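Local coordinates for protein lasso peptide isopeptidase AtxE2 (Asticcacaulis excentricus, PDB 5TXE) that hydrolyses the isopeptide bond of the lasso peptides astexin-2 and astexin-3, turning the threaded substrates into linear peptides, at residues H346-C354 / L361-L369; R652-D663 / K671-R682. The protein carries 1 engineered substitution. All coordinates share one frame; numbering follows the deposited sequence.

Overall arrangement
Interaction 1 (346-354 with 361-369) and interaction 2 (652-663 with 671-682) lie in different parts of the chain, their centres about 38 Å apart and their nearest atoms about 15 Å apart. Interaction 1 is almost wholly buried: two antiparallel strands of one propeller blade, tied by backbone hydrogen bonds, a disulfide and a glutamine-glutamate pair. Interaction 2 sits farther out, about 30 Å from the centre of the chain, where the last two helices of the hydrolase domain pack through aromatic rings in the middle, with charged groups and waters along the margins. They share no secondary-structure element, and both lie away from the catalytic residues.

Interaction 1: H346-C354 / L361-L369; sequences HATGLLQGC and LICAQESAL
The carboxylate oxygen OE2 of Glu366 takes a nearly straight hydrogen bond from NE2 of Gln352, 2.9 Å long with 174° at the hydrogen. The donor comes from above the carboxylate plane, while the oxygen lies close to the plane of the amide; the two flat groups are turned 74° against each other. Arg372 forms a salt bridge to the same OE2, Phe443 N binds OE1, and the amide of Gln352 also donates to Ala54 O, so this buried polar pair is held from several directions. The Glu366 carboxylate reaches Gln352 with CG between its backbone N and carbonyl carbon (chi1 56°) and an extended chain beyond, which runs alongside Leu350, CD1 of Leu350 being 4.1 Å from CD of Glu366. These groups stand on one face of the antiparallel hairpin of strands 350-357 and 360-367, the first two strands of a four-stranded blade in the β-propeller characteristic of the prolyl oligopeptidase family. Leu350-Glu366 and Gln352-Ala364 are its hydrogen-bonded pairs, the shortest link being Gln352 N to Ala364 O at 2.8 Å. Between them, the non-hydrogen-bonded pair Leu351-Gln365 faces the other side of the sheet, where CD2 of Leu351 lies 3.8 Å from CG of Gln365. At one end, CA of Gly349, which carries no side chain, comes within 3.1 Å of Glu366 O. At the other, beyond the corner at Gly353, the disulfide joins SG of Cys354 to SG of Cys363, 2.2 Å apart, and CG of Leu361 rests 3.8 Å from CB of Cys354.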
loop_
_atom_site.group_PDB
_atom_site.type_symbol
_atom_site.label_atom_id
_atom_site.label_comp_id
_atom_site.label_asym_id
_atom_site.label_seq_id
_atom_site.Cartn_x
_atom_site.Cartn_y
_atom_site.Cartn_z
ATOM N N HIS A 346 -15.828 -17.678 0.266
ATOM C CA HIS A 346 -15.714 -16.379 0.910
ATOM C C HIS A 346 -14.845 -16.515 2.169
ATOM O O HIS A 346 -14.836 -17.551 2.796
ATOM C CB HIS A 346 -17.079 -15.821 1.286
ATOM C CG HIS A 346 -17.792 -16.646 2.312
ATOM N ND1 HIS A 346 -18.210 -16.148 3.535
ATOM C CD2 HIS A 346 -18.136 -17.952 2.301
ATOM C CE1 HIS A 346 -18.785 -17.114 4.227
ATOM N NE2 HIS A 346 -18.746 -18.219 3.503
ATOM N N ALA A 347 -14.119 -15.457 2.528
ATOM C CA ALA A 347 -13.231 -15.473 3.699
ATOM C C ALA A 347 -12.819 -14.050 4.023
ATOM O O ALA A 347 -12.927 -13.137 3.173
ATOM C CB ALA A 347 -11.996 -16.281 3.409
ATOM N N THR A 348 -12.383 -13.837 5.246
ATOM C CA THR A 348 -11.617 -12.628 5.565
ATOM C C THR A 348 -10.254 -12.812 4.811
ATOM O O THR A 348 -9.937 -13.901 4.362
ATOM C CB THR A 348 -11.491 -12.463 7.067
ATOM O OG1 THR A 348 -10.784 -13.552 7.617
ATOM C CG2 THR A 348 -12.846 -12.467 7.704
ATOM N N GLY A 349 -9.559 -11.747 4.488
ATOM C CA GLY A 349 -8.336 -11.872 3.729
ATOM C C GLY A 349 -8.474 -11.257 2.360
ATOM O O GLY A 349 -9.441 -10.554 2.067
ATOM N N LEU A 350 -7.485 -11.531 1.541
ATOM C CA LEU A 350 -7.393 -10.991 0.226
ATOM C C LEU A 350 -6.940 -12.071 -0.725
ATOM O O LEU A 350 -6.152 -12.936 -0.352
ATOM C CB LEU A 350 -6.349 -9.860 0.197
ATOM C CG LEU A 350 -6.582 -8.666 1.107
ATOM C CD1 LEU A 350 -5.335 -7.794 1.350
ATOM C CD2 LEU A 350 -7.691 -7.848 0.480
ATOM N N LEU A 351 -7.427 -11.983 -1.955
ATOM C CA LEU A 351 -6.890 -12.746 -3.073
ATOM C C LEU A 351 -6.397 -11.750 -4.073
ATOM O O LEU A 351 -7.141 -10.881 -4.488
ATOM C CB LEU A 351 -7.953 -13.587 -3.748
ATOM C CG LEU A 351 -8.582 -14.685 -2.951
ATOM C CD1 LEU A 351 -9.668 -15.309 -3.824
ATOM C CD2 LEU A 351 -7.567 -15.729 -2.558
ATOM N N GLN A 352 -5.144 -11.893 -4.481
ATOM C CA GLN A 352 -4.478 -10.884 -5.257
ATOM C C GLN A 352 -3.879 -11.490 -6.513
ATOM O O GLN A 352 -3.284 -12.572 -6.472
ATOM C CB GLN A 352 -3.355 -10.306 -4.383
ATOM C CG GLN A 352 -3.864 -9.645 -3.115
ATOM C CD GLN A 352 -2.913 -9.802 -1.945
ATOM O OE1 GLN A 352 -2.250 -10.825 -1.790
ATOM N NE2 GLN A 352 -2.902 -8.824 -1.071
ATOM N N GLY A 353 -3.982 -10.783 -7.618
ATOM C CA GLY A 353 -3.268 -11.172 -8.833
ATOM C C GLY A 353 -3.729 -12.447 -9.521
ATOM O O GLY A 353 -3.011 -13.000 -10.383
ATOM N N CYS A 354 -4.902 -12.920 -9.133
ATOM C CA CYS A 354 -5.394 -14.213 -9.574
ATOM C C CYS A 354 -5.437 -14.329 -11.094
ATOM O O CYS A 354 -5.836 -13.404 -11.796
ATOM C CB CYS A 354 -6.799 -14.445 -9.070
ATOM S SG CYS A 354 -7.087 -14.518 -7.276
ATOM N N LEU A 361 -8.176 -21.198 -10.146
ATOM C CA LEU A 361 -7.611 -19.890 -10.031
ATOM C C LEU A 361 -6.290 -20.077 -9.267
ATOM O O LEU A 361 -6.246 -20.773 -8.262
ATOM C CB LEU A 361 -8.586 -19.037 -9.223
ATOM C CG LEU A 361 -8.833 -17.617 -9.647
ATOM C CD1 LEU A 361 -9.012 -17.488 -11.156
ATOM C CD2 LEU A 361 -10.058 -17.102 -8.922
ATOM N N ILE A 362 -5.228 -19.483 -9.769
ATOM C CA ILE A 362 -3.999 -19.363 -9.004
ATOM C C ILE A 362 -3.867 -17.934 -8.516
ATOM O O ILE A 362 -3.841 -17.006 -9.334
ATOM C CB ILE A 362 -2.800 -19.723 -9.868
ATOM C CG1 ILE A 362 -2.871 -21.235 -10.134
ATOM C CG2 ILE A 362 -1.499 -19.558 -9.108
ATOM C CD1 ILE A 362 -3.588 -21.681 -11.354
ATOM N N CYS A 363 -3.748 -17.782 -7.214
ATOM C CA CYS A 363 -3.784 -16.471 -6.545
ATOM C C CYS A 363 -2.661 -16.265 -5.524
ATOM O O CYS A 363 -2.185 -17.222 -4.910
ATOM C CB CYS A 363 -5.079 -16.353 -5.742
ATOM S SG CYS A 363 -6.566 -16.553 -6.721
ATOM N N ALA A 364 -2.292 -15.012 -5.273
ATOM C CA ALA A 364 -1.667 -14.722 -3.997
ATOM C C ALA A 364 -2.781 -14.556 -2.989
ATOM O O ALA A 364 -3.861 -14.120 -3.335
ATOM C CB ALA A 364 -0.831 -13.446 -4.077
ATOM N N GLN A 365 -2.506 -14.843 -1.720
ATOM C CA GLN A 365 -3.524 -14.761 -0.686
ATOM C C GLN A 365 -2.872 -14.418 0.636
ATOM O O GLN A 365 -1.712 -14.792 0.885
ATOM C CB GLN A 365 -4.217 -16.112 -0.551
ATOM C CG GLN A 365 -5.337 -16.173 0.490
ATOM C CD GLN A 365 -4.898 -16.720 1.835
ATOM O OE1 GLN A 365 -3.990 -17.536 1.939
ATOM N NE2 GLN A 365 -5.586 -16.305 2.882
ATOM N N GLU A 366 -3.603 -13.700 1.477
ATOM C CA GLU A 366 -3.148 -13.393 2.827
ATOM C C GLU A 366 -4.311 -13.171 3.753
ATOM O O GLU A 366 -5.407 -12.891 3.300
ATOM C CB GLU A 366 -2.203 -12.169 2.825
ATOM C CG GLU A 366 -2.771 -10.947 2.227
ATOM C CD GLU A 366 -1.836 -9.759 2.363
ATOM O OE1 GLU A 366 -1.653 -9.321 3.524
ATOM O OE2 GLU A 366 -1.355 -9.227 1.328
ATOM N N SER A 367 -4.062 -13.351 5.045
ATOM C CA SER A 367 -5.050 -13.067 6.037
ATOM C C SER A 367 -4.325 -12.768 7.333
ATOM O O SER A 367 -3.093 -12.767 7.370
ATOM C CB SER A 367 -6.051 -14.234 6.166
ATOM O OG SER A 367 -5.453 -15.349 6.774
ATOM N N ALA A 368 -5.081 -12.549 8.396
ATOM C CA ALA A 368 -4.555 -11.905 9.582
ATOM C C ALA A 368 -3.269 -12.535 10.031
ATOM O O ALA A 368 -2.328 -11.798 10.379
ATOM C CB ALA A 368 -5.570 -11.926 10.719
ATOM N N LEU A 369 -3.245 -13.865 10.075
ATOM C CA LEU A 369 -2.080 -14.598 10.559
ATOM C C LEU A 369 -1.404 -15.383 9.474
ATOM O O LEU A 369 -0.568 -16.215 9.766
ATOM C CB LEU A 369 -2.447 -15.522 11.709
ATOM C CG LEU A 369 -2.888 -14.777 12.965
ATOM C CD1 LEU A 369 -3.293 -15.778 14.057
ATOM C CD2 LEU A 369 -1.810 -13.866 13.513
HETATM O O HOH W 1 -8.061 -11.824 8.028
#

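Interaction 2: R652-D663 / K671-R682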
loop_
_atom_site.group_PDB
_atom_site.type_symbol
_atom_site.label_atom_id
_atom_site.label_comp_id
_atom_site.label_asym_id
_atom_site.label_seq_id
_atom_site.Cartn_x
_atom_site.Cartn_y
_atom_site.Cartn_z
ATOM N N ARG A 652 12.137 0.907 18.239
ATOM C CA ARG A 652 11.980 2.107 18.987
ATOM C C ARG A 652 10.492 2.363 19.306
ATOM O O ARG A 652 10.154 2.978 20.318
ATOM C CB ARG A 652 12.590 3.275 18.221
ATOM C CG ARG A 652 12.709 4.529 19.076
ATOM C CD ARG A 652 13.289 5.683 18.248
ATOM N NE ARG A 652 14.744 5.602 18.078
ATOM C CZ ARG A 652 15.366 5.259 16.957
ATOM N NH1 ARG A 652 14.714 4.896 15.923
ATOM N NH2 ARG A 652 16.689 5.237 16.914
ATOM N N THR A 653 9.616 1.998 18.392
ATOM C CA THR A 653 8.235 2.218 18.627
ATOM C C THR A 653 7.723 1.308 19.770
ATOM O O THR A 653 6.967 1.758 20.615
ATOM C CB THR A 653 7.437 1.966 17.362
ATOM O OG1 THR A 653 7.598 3.098 16.529
ATOM C CG2 THR A 653 5.961 1.811 17.673
ATOM N N ILE A 654 8.193 0.060 19.825
ATOM C CA ILE A 654 7.884 -0.811 20.965
ATOM C C ILE A 654 8.467 -0.241 22.239
ATOM O O ILE A 654 7.780 -0.175 23.261
ATOM C CB ILE A 654 8.378 -2.227 20.734
ATOM C CG1 ILE A 654 7.534 -2.866 19.665
ATOM C CG2 ILE A 654 8.269 -3.085 21.979
ATOM C CD1 ILE A 654 8.125 -4.138 19.104
ATOM N N ASP A 655 9.710 0.211 22.200
ATOM C CA ASP A 655 10.311 0.740 23.399
ATOM C C ASP A 655 9.515 1.957 23.881
ATOM O O ASP A 655 9.351 2.189 25.078
ATOM C CB ASP A 655 11.745 1.212 23.162
ATOM C CG ASP A 655 12.745 0.088 22.887
ATOM O OD1 ASP A 655 12.407 -1.101 23.044
ATOM O OD2 ASP A 655 13.889 0.397 22.474
ATOM N N TRP A 656 9.086 2.771 22.940
ATOM C CA TRP A 656 8.419 4.002 23.291
ATOM C C TRP A 656 7.129 3.691 24.040
ATOM O O TRP A 656 6.870 4.291 25.086
ATOM C CB TRP A 656 8.117 4.799 22.050
ATOM C CG TRP A 656 7.414 6.067 22.189
ATOM C CD1 TRP A 656 6.111 6.289 21.899
ATOM C CD2 TRP A 656 7.970 7.330 22.468
ATOM N NE1 TRP A 656 5.797 7.606 22.028
ATOM C CE2 TRP A 656 6.923 8.280 22.391
ATOM C CE3 TRP A 656 9.238 7.766 22.824
ATOM C CZ2 TRP A 656 7.105 9.612 22.668
ATOM C CZ3 TRP A 656 9.426 9.136 23.060
ATOM C CH2 TRP A 656 8.394 10.039 22.934
ATOM N N PHE A 657 6.300 2.831 23.462
ATOM C CA PHE A 657 5.055 2.458 24.134
ATOM C C PHE A 657 5.260 1.691 25.458
ATOM O O PHE A 657 4.550 1.939 26.429
ATOM C CB PHE A 657 4.143 1.726 23.200
ATOM C CG PHE A 657 3.482 2.613 22.166
ATOM C CD1 PHE A 657 2.838 3.742 22.535
ATOM C CD2 PHE A 657 3.608 2.341 20.839
ATOM C CE1 PHE A 657 2.286 4.580 21.591
ATOM C CE2 PHE A 657 3.037 3.151 19.878
ATOM C CZ PHE A 657 2.347 4.251 20.257
ATOM N N ARG A 658 6.269 0.842 25.546
ATOM C CA ARG A 658 6.593 0.218 26.832
ATOM C C ARG A 658 6.975 1.244 27.880
ATOM O O ARG A 658 6.592 1.119 29.052
ATOM C CB ARG A 658 7.721 -0.787 26.721
ATOM C CG ARG A 658 7.318 -2.034 25.988
ATOM C CD ARG A 658 8.449 -3.081 25.948
ATOM N NE ARG A 658 8.583 -3.714 27.245
ATOM C CZ ARG A 658 9.706 -3.883 27.937
ATOM N NH1 ARG A 658 10.902 -3.550 27.458
ATOM N NH2 ARG A 658 9.616 -4.451 29.125
ATOM N N PHE A 659 7.707 2.279 27.466
ATOM C CA PHE A 659 8.146 3.304 28.379
ATOM C C PHE A 659 6.953 4.116 28.890
ATOM O O PHE A 659 6.806 4.277 30.094
ATOM C CB PHE A 659 9.236 4.215 27.739
ATOM C CG PHE A 659 9.729 5.350 28.631
ATOM C CD1 PHE A 659 10.722 5.153 29.531
ATOM C CD2 PHE A 659 9.155 6.592 28.554
ATOM C CE1 PHE A 659 11.137 6.182 30.368
ATOM C CE2 PHE A 659 9.583 7.627 29.343
ATOM C CZ PHE A 659 10.573 7.426 30.247
ATOM N N TRP A 660 6.124 4.646 28.000
ATOM C CA TRP A 660 5.101 5.546 28.411
ATOM C C TRP A 660 3.868 4.865 28.880
ATOM O O TRP A 660 3.178 5.431 29.724
ATOM C CB TRP A 660 4.691 6.458 27.302
ATOM C CG TRP A 660 5.795 7.372 26.858
ATOM C CD1 TRP A 660 6.548 7.261 25.728
ATOM C CD2 TRP A 660 6.212 8.560 27.517
ATOM N NE1 TRP A 660 7.409 8.337 25.634
ATOM C CE2 TRP A 660 7.224 9.138 26.734
ATOM C CE3 TRP A 660 5.829 9.185 28.710
ATOM C CZ2 TRP A 660 7.855 10.302 27.092
ATOM C CZ3 TRP A 660 6.460 10.343 29.077
ATOM C CH2 TRP A 660 7.479 10.890 28.264
ATOM N N LEU A 661 3.538 3.688 28.345
ATOM C CA LEU A 661 2.302 3.016 28.732
ATOM C C LEU A 661 2.477 1.898 29.726
ATOM O O LEU A 661 1.502 1.529 30.318
ATOM C CB LEU A 661 1.558 2.444 27.536
ATOM C CG LEU A 661 1.247 3.417 26.418
ATOM C CD1 LEU A 661 0.570 2.679 25.270
ATOM C CD2 LEU A 661 0.396 4.591 26.808
ATOM N N MET A 662 3.689 1.339 29.889
ATOM C CA MET A 662 3.971 0.325 30.900
ATOM C C MET A 662 5.004 0.761 31.939
ATOM O O MET A 662 5.218 0.018 32.876
ATOM C CB MET A 662 4.465 -0.986 30.249
ATOM C CG MET A 662 3.419 -1.719 29.407
ATOM S SD MET A 662 4.172 -3.089 28.568
ATOM C CE MET A 662 2.823 -3.912 27.798
ATOM N N ASP A 663 5.611 1.952 31.805
ATOM C CA ASP A 663 6.682 2.405 32.689
ATOM C C ASP A 663 7.820 1.382 32.738
ATOM O O ASP A 663 8.412 1.176 33.759
ATOM C CB ASP A 663 6.116 2.728 34.088
ATOM C CG ASP A 663 5.002 3.829 34.055
ATOM O OD1 ASP A 663 5.064 4.763 33.211
ATOM O OD2 ASP A 663 4.061 3.747 34.875
ATOM N N LYS A 671 20.825 0.969 24.807
ATOM C CA LYS A 671 19.626 1.797 24.882
ATOM C C LYS A 671 19.629 2.814 25.992
ATOM O O LYS A 671 18.682 3.586 26.132
ATOM C CB LYS A 671 18.432 0.905 25.055
ATOM C CG LYS A 671 18.127 0.164 23.776
ATOM C CD LYS A 671 16.957 -0.801 23.954
ATOM C CE LYS A 671 16.702 -1.551 22.656
ATOM N NZ LYS A 671 15.420 -2.278 22.725
ATOM N N ALA A 672 20.693 2.844 26.776
ATOM C CA ALA A 672 20.767 3.685 27.958
ATOM C C ALA A 672 20.621 5.150 27.643
ATOM O O ALA A 672 19.911 5.892 28.341
ATOM C CB ALA A 672 22.082 3.437 28.689
ATOM N N ALA A 673 21.245 5.586 26.562
ATOM C CA ALA A 673 21.137 7.006 26.162
ATOM C C ALA A 673 19.711 7.365 25.735
ATOM O O ALA A 673 19.233 8.460 25.984
ATOM C CB ALA A 673 22.117 7.323 25.040
ATOM N N GLN A 674 19.038 6.430 25.086
ATOM C CA GLN A 674 17.661 6.651 24.670
ATOM C C GLN A 674 16.778 6.849 25.882
ATOM O O GLN A 674 16.033 7.796 25.949
ATOM C CB GLN A 674 17.191 5.474 23.839
ATOM C CG GLN A 674 15.688 5.275 23.727
ATOM C CD GLN A 674 15.380 3.983 22.971
ATOM O OE1 GLN A 674 15.501 3.949 21.765
ATOM N NE2 GLN A 674 14.982 2.948 23.672
ATOM N N TYR A 675 16.888 5.978 26.870
ATOM C CA TYR A 675 16.104 6.168 28.104
ATOM C C TYR A 675 16.503 7.390 28.958
ATOM O O TYR A 675 15.635 8.026 29.592
ATOM C CB TYR A 675 16.094 4.882 28.938
ATOM C CG TYR A 675 15.347 3.756 28.236
ATOM C CD1 TYR A 675 13.952 3.825 28.005
ATOM C CD2 TYR A 675 16.015 2.630 27.801
ATOM C CE1 TYR A 675 13.272 2.792 27.345
ATOM C CE2 TYR A 675 15.357 1.603 27.144
ATOM C CZ TYR A 675 13.972 1.680 26.933
ATOM O OH TYR A 675 13.372 0.610 26.328
ATOM N N ASP A 676 17.766 7.787 28.934
ATOM C CA ASP A 676 18.105 9.117 29.521
ATOM C C ASP A 676 17.268 10.229 28.896
ATOM O O ASP A 676 16.680 11.066 29.576
ATOM C CB ASP A 676 19.599 9.464 29.345
ATOM C CG ASP A 676 20.533 8.573 30.189
ATOM O OD1 ASP A 676 20.044 7.889 31.137
ATOM O OD2 ASP A 676 21.751 8.541 29.881
ATOM N N ARG A 677 17.219 10.252 27.575
ATOM C CA ARG A 677 16.483 11.268 26.882
ATOM C C ARG A 677 14.995 11.209 27.233
ATOM O O ARG A 677 14.375 12.210 27.476
ATOM C CB ARG A 677 16.607 10.988 25.406
ATOM C CG ARG A 677 17.382 11.975 24.587
ATOM C CD ARG A 677 17.080 11.684 23.130
ATOM N NE ARG A 677 17.904 10.591 22.783
ATOM C CZ ARG A 677 17.603 9.474 22.138
ATOM N NH1 ARG A 677 16.402 9.172 21.651
ATOM N NH2 ARG A 677 18.615 8.645 21.951
ATOM N N TRP A 678 14.424 10.013 27.245
ATOM C CA TRP A 678 13.006 9.886 27.464
ATOM C C TRP A 678 12.647 10.173 28.934
ATOM O O TRP A 678 11.590 10.754 29.223
ATOM C CB TRP A 678 12.520 8.512 27.038
ATOM C CG TRP A 678 12.672 8.233 25.575
ATOM C CD1 TRP A 678 13.085 9.096 24.616
ATOM C CD2 TRP A 678 12.412 7.009 24.925
ATOM N NE1 TRP A 678 13.106 8.487 23.409
ATOM C CE2 TRP A 678 12.728 7.182 23.572
ATOM C CE3 TRP A 678 11.953 5.765 25.354
ATOM C CZ2 TRP A 678 12.552 6.201 22.640
ATOM C CZ3 TRP A 678 11.796 4.757 24.390
ATOM C CH2 TRP A 678 12.071 4.992 23.067
ATOM N N ARG A 679 13.542 9.855 29.857
ATOM C CA ARG A 679 13.316 10.291 31.277
ATOM C C ARG A 679 13.307 11.796 31.381
ATOM O O ARG A 679 12.438 12.373 32.057
ATOM C CB ARG A 679 14.320 9.654 32.226
ATOM C CG ARG A 679 13.959 8.203 32.454
ATOM C CD ARG A 679 14.712 7.518 33.586
ATOM N NE ARG A 679 16.034 7.139 33.123
ATOM C CZ ARG A 679 16.386 5.930 32.684
ATOM N NH1 ARG A 679 15.554 4.864 32.691
ATOM N NH2 ARG A 679 17.614 5.787 32.244
ATOM N N ALA A 680 14.190 12.448 30.636
ATOM C CA ALA A 680 14.165 13.898 30.623
ATOM C C ALA A 680 12.866 14.413 29.998
ATOM O O ALA A 680 12.363 15.458 30.424
ATOM C CB ALA A 680 15.393 14.481 29.902
ATOM N N LEU A 681 12.345 13.740 28.971
ATOM C CA LEU A 681 11.085 14.206 28.387
ATOM C C LEU A 681 9.944 14.126 29.427
ATOM O O LEU A 681 9.089 14.993 29.526
ATOM C CB LEU A 681 10.694 13.396 27.151
ATOM C CG LEU A 681 11.578 13.551 25.910
ATOM C CD1 LEU A 681 11.028 12.673 24.804
ATOM C CD2 LEU A 681 11.672 14.997 25.413
ATOM N N ARG A 682 9.940 13.022 30.144
ATOM C CA ARG A 682 8.992 12.757 31.177
ATOM C C ARG A 682 9.016 13.800 32.277
ATOM O O ARG A 682 7.973 14.204 32.746
ATOM C CB ARG A 682 9.242 11.347 31.786
ATOM C CG ARG A 682 8.063 10.868 32.668
ATOM C CD ARG A 682 8.143 9.381 32.967
ATOM N NE ARG A 682 9.351 8.982 33.671
ATOM C CZ ARG A 682 9.705 7.703 33.857
ATOM N NH1 ARG A 682 8.958 6.731 33.362
ATOM N NH2 ARG A 682 10.815 7.395 34.521
HETATM O O HOH W 2 16.671 5.825 20.269
HETATM O O HOH W 3 10.671 0.881 26.803
HETATM O O HOH W 4 6.826 6.535 32.006
#
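Trp656 turns the edge of its six-membered ring onto the face of Trp678 in a T-shaped stack, with the planes at 90° and CE3 of Trp656 3.6 Å from CE2 of Trp678. The edge of Trp678 in turn points toward the face of Phe659 in an offset edge-to-face pair, and CB of Trp678 sits over that face in a CH-pi contact, 4.0 Å from the ring centroid. The Phe659 ring, carried outward by a chi1 of 179° that sets CG opposite the backbone N, enters a hole formed by Tyr675, Trp678, Arg679 and Arg682; Trp678 is the reciprocal knob, among Arg652, Asp655, Trp656 and Phe659. The Arg682 guanidinium lays one face on CZ of Phe659, and a water joins its NH1 to Phe659 O and Asp663 OD1. Asp655 meets Lys671 from the opposite direction: its OD2 uses the syn lone pair for Lys671 NZ at 3.1 Å, and on its anti side, well out of the carboxylate plane, it receives Gln674 NE2 at 3.0 Å. Asp666 gives Lys671 a second salt bridge. The axes of segments 652-662 and 672-682 run at 40° to each other, 11.6 Å apart at closest approach. Helix 643-662 lies between helix 672-684 and the central α/β-hydrolase sheet, Phe657 packing on strands 431-436 and 545-548, while Trp678 NE1 hydrogen-bonds to Glu629 of edge strand 628-633.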